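Local atomic coordinates of SAS-6 (Leishmania major, PDB entry 4CKM), a protein that probably builds the hub of the cartwheel, the ninefold scaffold from which centrioles and basal bodies assemble, this chain being its N-terminal domain. Residues V58-R66 with L80-F91; S134-L142 with G153-T161. One frame throughout, in Å; residues are numbered along the deposited sequence.

Interaction 1: residues V58-R66 with L80-F91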
loop_
_atom_site.group_PDB
_atom_site.type_symbol
_atom_site.label_atom_id
_atom_site.label_comp_id
_atom_site.label_asym_id
_atom_site.label_seq_id
_atom_site.Cartn_x
_atom_site.Cartn_y
_atom_site.Cartn_z
ATOM N N VAL A 58 19.949 2.990 8.479
ATOM C CA VAL A 58 19.062 3.976 9.058
ATOM C C VAL A 58 19.901 5.169 9.467
ATOM O O VAL A 58 20.890 5.026 10.176
ATOM C CB VAL A 58 18.295 3.391 10.256
ATOM C CG1 VAL A 58 17.639 4.482 11.072
ATOM C CG2 VAL A 58 17.243 2.391 9.772
ATOM N N ARG A 59 19.513 6.343 8.993
ATOM C CA ARG A 59 20.323 7.527 9.143
ATOM C C ARG A 59 19.482 8.798 9.187
ATOM O O ARG A 59 18.371 8.829 8.688
ATOM C CB ARG A 59 21.336 7.583 8.014
ATOM C CG ARG A 59 20.791 8.113 6.711
ATOM C CD ARG A 59 21.534 7.531 5.536
ATOM N NE ARG A 59 21.910 8.535 4.560
ATOM C CZ ARG A 59 22.051 8.318 3.252
ATOM N NH1 ARG A 59 21.793 7.135 2.700
ATOM N NH2 ARG A 59 22.412 9.320 2.475
ATOM N N PRO A 60 20.005 9.854 9.806
ATOM C CA PRO A 60 19.203 11.069 9.922
ATOM C C PRO A 60 19.218 11.860 8.620
ATOM O O PRO A 60 20.278 12.074 8.046
ATOM C CB PRO A 60 19.878 11.836 11.065
ATOM C CG PRO A 60 21.292 11.350 11.095
ATOM C CD PRO A 60 21.345 10.001 10.413
ATOM N N LEU A 61 18.040 12.247 8.139
ATOM C CA LEU A 61 17.944 13.061 6.932
ATOM C C LEU A 61 17.205 14.340 7.224
ATOM O O LEU A 61 16.312 14.389 8.074
ATOM C CB LEU A 61 17.236 12.300 5.795
ATOM C CG LEU A 61 17.946 11.089 5.178
ATOM C CD1 LEU A 61 17.092 10.417 4.101
ATOM C CD2 LEU A 61 19.308 11.469 4.600
ATOM N N GLY A 62 17.586 15.391 6.520
ATOM C CA GLY A 62 16.820 16.633 6.570
ATOM C C GLY A 62 15.562 16.481 5.715
ATOM O O GLY A 62 15.601 15.962 4.593
ATOM N N VAL A 63 14.443 16.934 6.234
ATOM C CA VAL A 63 13.258 16.955 5.451
ATOM C C VAL A 63 12.669 18.345 5.490
ATOM O O VAL A 63 12.664 18.998 6.543
ATOM C CB VAL A 63 12.247 15.901 5.926
ATOM C CG1 VAL A 63 11.650 16.272 7.263
ATOM C CG2 VAL A 63 11.141 15.750 4.901
ATOM N N TYR A 64 12.150 18.776 4.342
ATOM C CA TYR A 64 11.761 20.161 4.136
ATOM C C TYR A 64 10.508 20.209 3.270
ATOM O O TYR A 64 10.461 19.635 2.187
ATOM C CB TYR A 64 12.938 20.881 3.466
ATOM C CG TYR A 64 12.759 22.348 3.118
ATOM C CD1 TYR A 64 12.968 23.348 4.071
ATOM C CD2 TYR A 64 12.443 22.741 1.824
ATOM C CE1 TYR A 64 12.835 24.688 3.748
ATOM C CE2 TYR A 64 12.312 24.080 1.490
ATOM C CZ TYR A 64 12.507 25.040 2.453
ATOM O OH TYR A 64 12.369 26.352 2.119
ATOM N N VAL A 65 9.470 20.848 3.771
ATOM C CA VAL A 65 8.227 20.969 3.038
ATOM C C VAL A 65 7.897 22.453 2.942
ATOM O O VAL A 65 7.835 23.147 3.964
ATOM C CB VAL A 65 7.060 20.211 3.724
ATOM C CG1 VAL A 65 5.764 20.404 2.954
ATOM C CG2 VAL A 65 7.359 18.729 3.860
ATOM N N ARG A 66 7.692 22.925 1.715
ATOM C CA ARG A 66 7.364 24.333 1.449
ATOM C C ARG A 66 6.232 24.450 0.423
ATOM O O ARG A 66 6.173 23.667 -0.531
ATOM C CB ARG A 66 8.599 25.068 0.921
ATOM C CG ARG A 66 8.410 26.569 0.738
ATOM C CD ARG A 66 9.695 27.241 0.255
ATOM N NE ARG A 66 10.019 26.922 -1.143
ATOM C CZ ARG A 66 11.248 26.938 -1.684
ATOM N NH1 ARG A 66 12.326 27.240 -0.959
ATOM N NH2 ARG A 66 11.407 26.632 -2.970
ATOM N N LEU A 80 6.460 21.690 -2.295
ATOM C CA LEU A 80 7.802 21.157 -2.427
ATOM C C LEU A 80 8.121 20.304 -1.186
ATOM O O LEU A 80 7.938 20.748 -0.044
ATOM C CB LEU A 80 8.802 22.292 -2.568
ATOM C CG LEU A 80 10.258 21.826 -2.568
ATOM C CD1 LEU A 80 10.630 21.173 -3.890
ATOM C CD2 LEU A 80 11.193 22.986 -2.273
ATOM N N VAL A 81 8.602 19.091 -1.442
ATOM C CA VAL A 81 9.070 18.163 -0.424
ATOM C C VAL A 81 10.505 17.808 -0.803
ATOM O O VAL A 81 10.753 17.195 -1.856
ATOM C CB VAL A 81 8.232 16.858 -0.397
ATOM C CG1 VAL A 81 8.789 15.848 0.600
ATOM C CG2 VAL A 81 6.793 17.153 -0.042
ATOM N N ARG A 82 11.434 18.175 0.075
ATOM C CA ARG A 82 12.841 17.967 -0.134
ATOM C C ARG A 82 13.459 17.088 0.971
ATOM O O ARG A 82 13.178 17.236 2.166
ATOM C CB ARG A 82 13.520 19.318 -0.146
ATOM C CG ARG A 82 15.022 19.277 -0.307
ATOM C CD ARG A 82 15.608 20.660 -0.052
ATOM N NE ARG A 82 15.389 21.536 -1.198
ATOM C CZ ARG A 82 15.166 22.848 -1.134
ATOM N NH1 ARG A 82 15.108 23.488 0.032
ATOM N NH2 ARG A 82 14.986 23.520 -2.265
ATOM N N LEU A 83 14.343 16.208 0.545
ATOM C CA LEU A 83 15.061 15.331 1.423
ATOM C C LEU A 83 16.547 15.590 1.221
ATOM O O LEU A 83 17.033 15.574 0.081
ATOM C CB LEU A 83 14.731 13.914 1.017
ATOM C CG LEU A 83 14.682 12.865 2.099
ATOM C CD1 LEU A 83 13.705 13.268 3.184
ATOM C CD2 LEU A 83 14.285 11.538 1.456
ATOM N N THR A 84 17.272 15.845 2.305
ATOM C CA THR A 84 18.723 16.040 2.198
ATOM C C THR A 84 19.505 15.218 3.199
ATOM O O THR A 84 18.953 14.715 4.180
ATOM C CB THR A 84 19.111 17.510 2.407
ATOM O OG1 THR A 84 18.571 17.972 3.647
ATOM C CG2 THR A 84 18.573 18.360 1.291
ATOM N N ASP A 85 20.795 15.082 2.933
ATOM C CA ASP A 85 21.745 14.527 3.902
ATOM C C ASP A 85 22.751 15.611 4.364
ATOM O O ASP A 85 23.568 16.076 3.565
ATOM C CB ASP A 85 22.491 13.344 3.303
ATOM C CG ASP A 85 23.227 12.528 4.355
ATOM O OD1 ASP A 85 23.610 13.068 5.409
ATOM O OD2 ASP A 85 23.415 11.324 4.138
ATOM N N PRO A 86 22.704 16.000 5.656
ATOM C CA PRO A 86 23.617 17.042 6.157
ATOM C C PRO A 86 25.094 16.745 5.870
ATOM O O PRO A 86 25.847 17.634 5.473
ATOM C CB PRO A 86 23.360 17.051 7.675
ATOM C CG PRO A 86 22.650 15.779 7.978
ATOM C CD PRO A 86 21.880 15.429 6.739
ATOM N N THR A 87 25.475 15.483 6.024
ATOM C CA THR A 87 26.839 15.043 5.781
ATOM C C THR A 87 27.135 14.768 4.296
ATOM O O THR A 87 28.184 14.222 3.989
ATOM C CB THR A 87 27.154 13.749 6.575
ATOM O OG1 THR A 87 26.552 12.631 5.914
ATOM C CG2 THR A 87 26.630 13.806 8.024
ATOM N N ASP A 88 26.232 15.114 3.377
ATOM C CA ASP A 88 26.469 14.856 1.945
ATOM C C ASP A 88 25.622 15.768 1.050
ATOM O O ASP A 88 24.409 15.587 0.951
ATOM C CB ASP A 88 26.202 13.386 1.589
ATOM C CG ASP A 88 26.269 13.118 0.083
ATOM O OD1 ASP A 88 26.639 14.032 -0.689
ATOM O OD2 ASP A 88 25.953 11.985 -0.338
ATOM N N PRO A 89 26.273 16.745 0.392
ATOM C CA PRO A 89 25.671 17.648 -0.593
ATOM C C PRO A 89 25.080 17.013 -1.849
ATOM O O PRO A 89 24.092 17.525 -2.349
ATOM C CB PRO A 89 26.836 18.558 -0.983
ATOM C CG PRO A 89 27.657 18.626 0.254
ATOM C CD PRO A 89 27.594 17.239 0.829
ATOM N N PHE A 90 25.667 15.943 -2.381
ATOM C CA PHE A 90 25.124 15.314 -3.612
ATOM C C PHE A 90 23.728 14.710 -3.370
ATOM O O PHE A 90 22.955 14.481 -4.328
ATOM C CB PHE A 90 26.049 14.211 -4.165
ATOM C CG PHE A 90 27.462 14.665 -4.461
ATOM C CD1 PHE A 90 27.785 15.239 -5.689
ATOM C CD2 PHE A 90 28.480 14.490 -3.515
ATOM C CE1 PHE A 90 29.087 15.647 -5.960
ATOM C CE2 PHE A 90 29.780 14.899 -3.782
ATOM C CZ PHE A 90 30.084 15.475 -5.006
ATOM N N PHE A 91 23.422 14.431 -2.095
ATOM C CA PHE A 91 22.152 13.833 -1.704
ATOM C C PHE A 91 21.114 14.912 -1.492
ATOM O O PHE A 91 21.038 15.528 -0.433
ATOM C CB PHE A 91 22.304 13.006 -0.434
ATOM C CG PHE A 91 21.139 12.104 -0.159
ATOM C CD1 PHE A 91 19.953 12.605 0.376
ATOM C CD2 PHE A 91 21.221 10.749 -0.432
ATOM C CE1 PHE A 91 18.888 11.766 0.628
ATOM C CE2 PHE A 91 20.158 9.906 -0.155
ATOM C CZ PHE A 91 18.991 10.418 0.362
HETATM O O HOH W 1 22.842 11.590 7.807
#

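Interaction 2: residues S134-L142 with G153-T161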
loop_
_atom_site.group_PDB
_atom_site.type_symbol
_atom_site.label_atom_id
_atom_site.label_comp_id
_atom_site.label_asym_id
_atom_site.label_seq_id
_atom_site.Cartn_x
_atom_site.Cartn_y
_atom_site.Cartn_z
ATOM N N SER A 134 5.652 8.957 17.080
ATOM C CA SER A 134 4.797 8.316 16.064
ATOM C C SER A 134 4.998 6.816 15.957
ATOM O O SER A 134 6.096 6.296 16.104
ATOM C CB SER A 134 5.063 8.914 14.674
ATOM O OG SER A 134 4.237 8.324 13.682
ATOM N N ALA A 135 3.917 6.138 15.621
ATOM C CA ALA A 135 3.945 4.728 15.280
ATOM C C ALA A 135 4.448 4.429 13.846
ATOM O O ALA A 135 4.390 3.280 13.405
ATOM C CB ALA A 135 2.531 4.186 15.434
ATOM N N TYR A 136 4.908 5.446 13.118
ATOM C CA TYR A 136 5.219 5.314 11.722
ATOM C C TYR A 136 6.700 5.407 11.521
ATOM O O TYR A 136 7.385 5.985 12.328
ATOM C CB TYR A 136 4.533 6.423 10.896
ATOM C CG TYR A 136 3.005 6.370 10.848
ATOM C CD1 TYR A 136 2.293 5.270 11.317
ATOM C CD2 TYR A 136 2.273 7.420 10.297
ATOM C CE1 TYR A 136 0.907 5.232 11.259
ATOM C CE2 TYR A 136 0.891 7.389 10.238
ATOM C CZ TYR A 136 0.215 6.291 10.717
ATOM O OH TYR A 136 -1.158 6.248 10.658
ATOM N N GLU A 137 7.165 4.871 10.403
ATOM C CA GLU A 137 8.580 4.903 10.017
ATOM C C GLU A 137 8.726 5.444 8.610
ATOM O O GLU A 137 7.767 5.445 7.856
ATOM C CB GLU A 137 9.157 3.486 9.971
ATOM C CG GLU A 137 9.290 2.799 11.305
ATOM C CD GLU A 137 9.763 1.346 11.169
ATOM O OE1 GLU A 137 9.747 0.767 10.053
ATOM O OE2 GLU A 137 10.137 0.773 12.200
ATOM N N LEU A 138 9.945 5.824 8.249
ATOM C CA LEU A 138 10.258 6.265 6.894
ATOM C C LEU A 138 11.313 5.391 6.224
ATOM O O LEU A 138 12.319 4.983 6.844
ATOM C CB LEU A 138 10.781 7.693 6.898
ATOM C CG LEU A 138 9.810 8.747 7.419
ATOM C CD1 LEU A 138 10.530 10.077 7.602
ATOM C CD2 LEU A 138 8.640 8.892 6.457
ATOM N N SER A 139 11.087 5.154 4.941
ATOM C CA SER A 139 11.991 4.409 4.094
ATOM C C SER A 139 12.220 5.235 2.841
ATOM O O SER A 139 11.306 5.925 2.391
ATOM C CB SER A 139 11.363 3.081 3.726
ATOM O OG SER A 139 12.228 2.393 2.851
ATOM N N PHE A 140 13.436 5.216 2.313
ATOM C CA PHE A 140 13.739 5.880 1.054
ATOM C C PHE A 140 14.552 4.947 0.185
ATOM O O PHE A 140 15.691 4.642 0.502
ATOM C CB PHE A 140 14.479 7.182 1.267
ATOM C CG PHE A 140 14.568 8.045 0.038
ATOM C CD1 PHE A 140 13.417 8.559 -0.557
ATOM C CD2 PHE A 140 15.784 8.358 -0.512
ATOM C CE1 PHE A 140 13.485 9.374 -1.671
ATOM C CE2 PHE A 140 15.860 9.160 -1.647
ATOM C CZ PHE A 140 14.709 9.668 -2.224
ATOM N N VAL A 141 13.941 4.470 -0.896
ATOM C CA VAL A 141 14.572 3.505 -1.782
ATOM C C VAL A 141 14.962 4.155 -3.090
ATOM O O VAL A 141 14.114 4.641 -3.819
ATOM C CB VAL A 141 13.604 2.378 -2.112
ATOM C CG1 VAL A 141 14.295 1.345 -2.987
ATOM C CG2 VAL A 141 13.053 1.750 -0.822
ATOM N N LEU A 142 16.250 4.172 -3.366
ATOM C CA LEU A 142 16.779 4.719 -4.596
ATOM C C LEU A 142 16.659 3.701 -5.738
ATOM O O LEU A 142 16.632 2.502 -5.498
ATOM C CB LEU A 142 18.240 5.092 -4.407
ATOM C CG LEU A 142 18.640 6.030 -3.255
ATOM C CD1 LEU A 142 20.149 6.122 -3.167
ATOM C CD2 LEU A 142 18.103 7.420 -3.450
ATOM N N GLY A 153 14.306 8.595 -5.924
ATOM C CA GLY A 153 13.972 7.605 -4.927
ATOM C C GLY A 153 12.533 7.684 -4.508
ATOM O O GLY A 153 11.831 8.680 -4.770
ATOM N N THR A 154 12.078 6.616 -3.877
ATOM C CA THR A 154 10.735 6.567 -3.360
ATOM C C THR A 154 10.746 6.622 -1.838
ATOM O O THR A 154 11.293 5.733 -1.167
ATOM C CB THR A 154 10.042 5.288 -3.830
ATOM O OG1 THR A 154 10.040 5.273 -5.258
ATOM C CG2 THR A 154 8.608 5.206 -3.318
ATOM N N LEU A 155 10.147 7.682 -1.318
ATOM C CA LEU A 155 9.927 7.871 0.107
ATOM C C LEU A 155 8.631 7.215 0.516
ATOM O O LEU A 155 7.576 7.570 -0.012
ATOM C CB LEU A 155 9.824 9.361 0.435
ATOM C CG LEU A 155 9.604 9.667 1.936
ATOM C CD1 LEU A 155 10.839 9.305 2.738
ATOM C CD2 LEU A 155 9.293 11.129 2.161
ATOM N N ARG A 156 8.704 6.284 1.466
ATOM C CA ARG A 156 7.536 5.597 1.966
ATOM C C ARG A 156 7.301 5.894 3.458
ATOM O O ARG A 156 8.237 5.930 4.257
ATOM C CB ARG A 156 7.711 4.099 1.771
ATOM C CG ARG A 156 7.866 3.647 0.330
ATOM C CD ARG A 156 8.285 2.177 0.225
ATOM N NE ARG A 156 7.153 1.272 0.413
ATOM C CZ ARG A 156 7.200 0.069 1.022
ATOM N NH1 ARG A 156 8.337 -0.417 1.519
ATOM N NH2 ARG A 156 6.085 -0.659 1.158
ATOM N N VAL A 157 6.043 6.104 3.828
ATOM C CA VAL A 157 5.640 6.223 5.215
ATOM C C VAL A 157 4.980 4.914 5.580
ATOM O O VAL A 157 3.966 4.545 4.990
ATOM C CB VAL A 157 4.638 7.368 5.436
ATOM C CG1 VAL A 157 4.207 7.423 6.886
ATOM C CG2 VAL A 157 5.244 8.707 5.041
ATOM N N LEU A 158 5.576 4.219 6.547
ATOM C CA LEU A 158 5.219 2.847 6.889
ATOM C C LEU A 158 4.719 2.740 8.316
ATOM O O LEU A 158 5.145 3.481 9.206
ATOM C CB LEU A 158 6.450 1.944 6.740
ATOM C CG LEU A 158 7.108 2.005 5.360
ATOM C CD1 LEU A 158 8.391 1.179 5.356
ATOM C CD2 LEU A 158 6.121 1.541 4.275
ATOM N N GLU A 159 3.804 1.811 8.523
ATOM C CA GLU A 159 3.304 1.479 9.851
ATOM C C GLU A 159 3.412 -0.016 9.999
ATOM O O GLU A 159 2.923 -0.755 9.150
ATOM C CB GLU A 159 1.834 1.864 9.982
ATOM C CG GLU A 159 1.209 1.466 11.315
ATOM C CD GLU A 159 -0.313 1.575 11.341
ATOM O OE1 GLU A 159 -0.943 1.813 10.292
ATOM O OE2 GLU A 159 -0.896 1.401 12.426
ATOM N N THR A 160 4.047 -0.465 11.061
ATOM C CA THR A 160 4.138 -1.887 11.321
ATOM C C THR A 160 3.031 -2.276 12.289
ATOM O O THR A 160 2.961 -1.752 13.367
ATOM C CB THR A 160 5.534 -2.272 11.838
ATOM O OG1 THR A 160 6.478 -2.173 10.752
ATOM C CG2 THR A 160 5.550 -3.715 12.301
ATOM N N THR A 161 2.132 -3.152 11.862
ATOM C CA THR A 161 1.069 -3.653 12.716
ATOM C C THR A 161 1.554 -4.972 13.279
ATOM O O THR A 161 2.706 -5.346 13.058
ATOM C CB THR A 161 -0.224 -3.869 11.924
ATOM O OG1 THR A 161 -0.026 -4.891 10.946
ATOM C CG2 THR A 161 -0.643 -2.570 11.215
#

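Interaction 1: residues V58-R66 with L80-F91
Strands 58-66 and 80-85 run antiparallel at 144° between their short axes, tied by paired backbone bonds at G62-T84, Y64-R82 and R66-L80, with V63-L83 and V65-V81 as the non-hydrogen-bonded pairs between them. On the face carrying Y64, R82, R66 and L80, the Y64 ring and the R82 guanidinium lie side by side, their planes close to parallel, 13° apart. R82 NH1 comes obliquely to Y64 CE2 at 3.2 Å, while R82 NE is drawn to E94 on the next strand in a salt bridge. Y64 holds CG opposite its backbone N (chi1 179°), which carries the ring along R82 and brings Y64 OH to R66 NH1, its donor at 3.2 Å. L80 CD2 covers a face of each of the two guanidinium groups, 3.7 Å from R66 NH2, and touches the edge of the Y64 ring. This is the hairpin 57-70/76-85 of the SAS-6 head domain, a fold shared with the XRCC4 clan. On its other face V63, V65 and V81 pack on L126, V123 and L122 of helix 117-130, and L83 packs on F140 of strand 136-142; V63 CG2 meets L83 CD1 at 4.0 Å. A type I turn runs from D85 to D88, and polar contacts gather there. R59 forms a salt bridge with D85, NH2 donating to OD2 at 2.8 Å, on its anti lone pair and close to the guanidinium plane; the NE bond to the same oxygen is weak. That NH2 also sits over one face of the F91 ring, 3.5 Å from F91 CD2. D85 OD1 receives the backbone N and hydroxyl of T87 from the same face of its carboxylate, the former an Asx turn, and a water links it to P60 O.

Interaction 2: residues S134-L142 with G153-T161
Strands 136-142 and 153-160 pair antiparallel with their axes 165° apart, and three hydrogen-bonded pairs, E137-L158, S139-R156 and V141-T154, each give two backbone bonds. On the face of Y136, L138, F140, L155 and V157, the F140 ring swings across to the partner strand with CG anti to its N (chi1 -168°). F140 CE1 rests 3.4 Å from G153 C and F140 CZ 3.5 Å from G153 CA, so the ring lies against bare backbone; L155 N comes in at the ring edge, and L155 CB touches F140 CD1. L138 and V157 run alongside each other, pointing the same way, L138 CD2 to V157 CG2 at 3.7 Å. Y136 lies obliquely against V157 and E159, with Y136 CD2 on V157 CG1 at 3.9 Å and Y136 CD1 on E159 CB at 3.7 Å; E159 OE1 is taken by H168. On the other face, with S139, R156 and L158, S139 CB meets L158 CD1 at 3.9 Å, while the other branch, L158 CD2, sits 3.7 Å above the centre of the R156 guanidinium. R156 is anchored by salt bridges to E167 and to E110 of the second subunit. S134 OG accepts from Y136 N at 3.0 Å, an ST turn. Together the two strands form an antiparallel beta hairpin of the SAS-6 N-terminal head domain, with helix 117-130 against its Y136-L138 side.

Interactions 1 and 2 are two hairpins of one sheet, in series along the chain, their centres about 15 Å apart. They meet at F140, whose ring receives L83 CD2 at CD1, 3.7 Å away, and F91 CZ at CD2, 3.9 Å away; F93 adds another aromatic neighbour. V63, V65 and V81 of interaction 1 and Y136 and L138 of interaction 2 pack on helix 117-130. Both contacts are partly buried and alike in backbone pairing. Interaction 1 adds a salt bridge between its segments and stays within its subunit; interaction 2 has no side-chain polar bond between its strands, its charged groups pairing with E167, H168 and the second subunit.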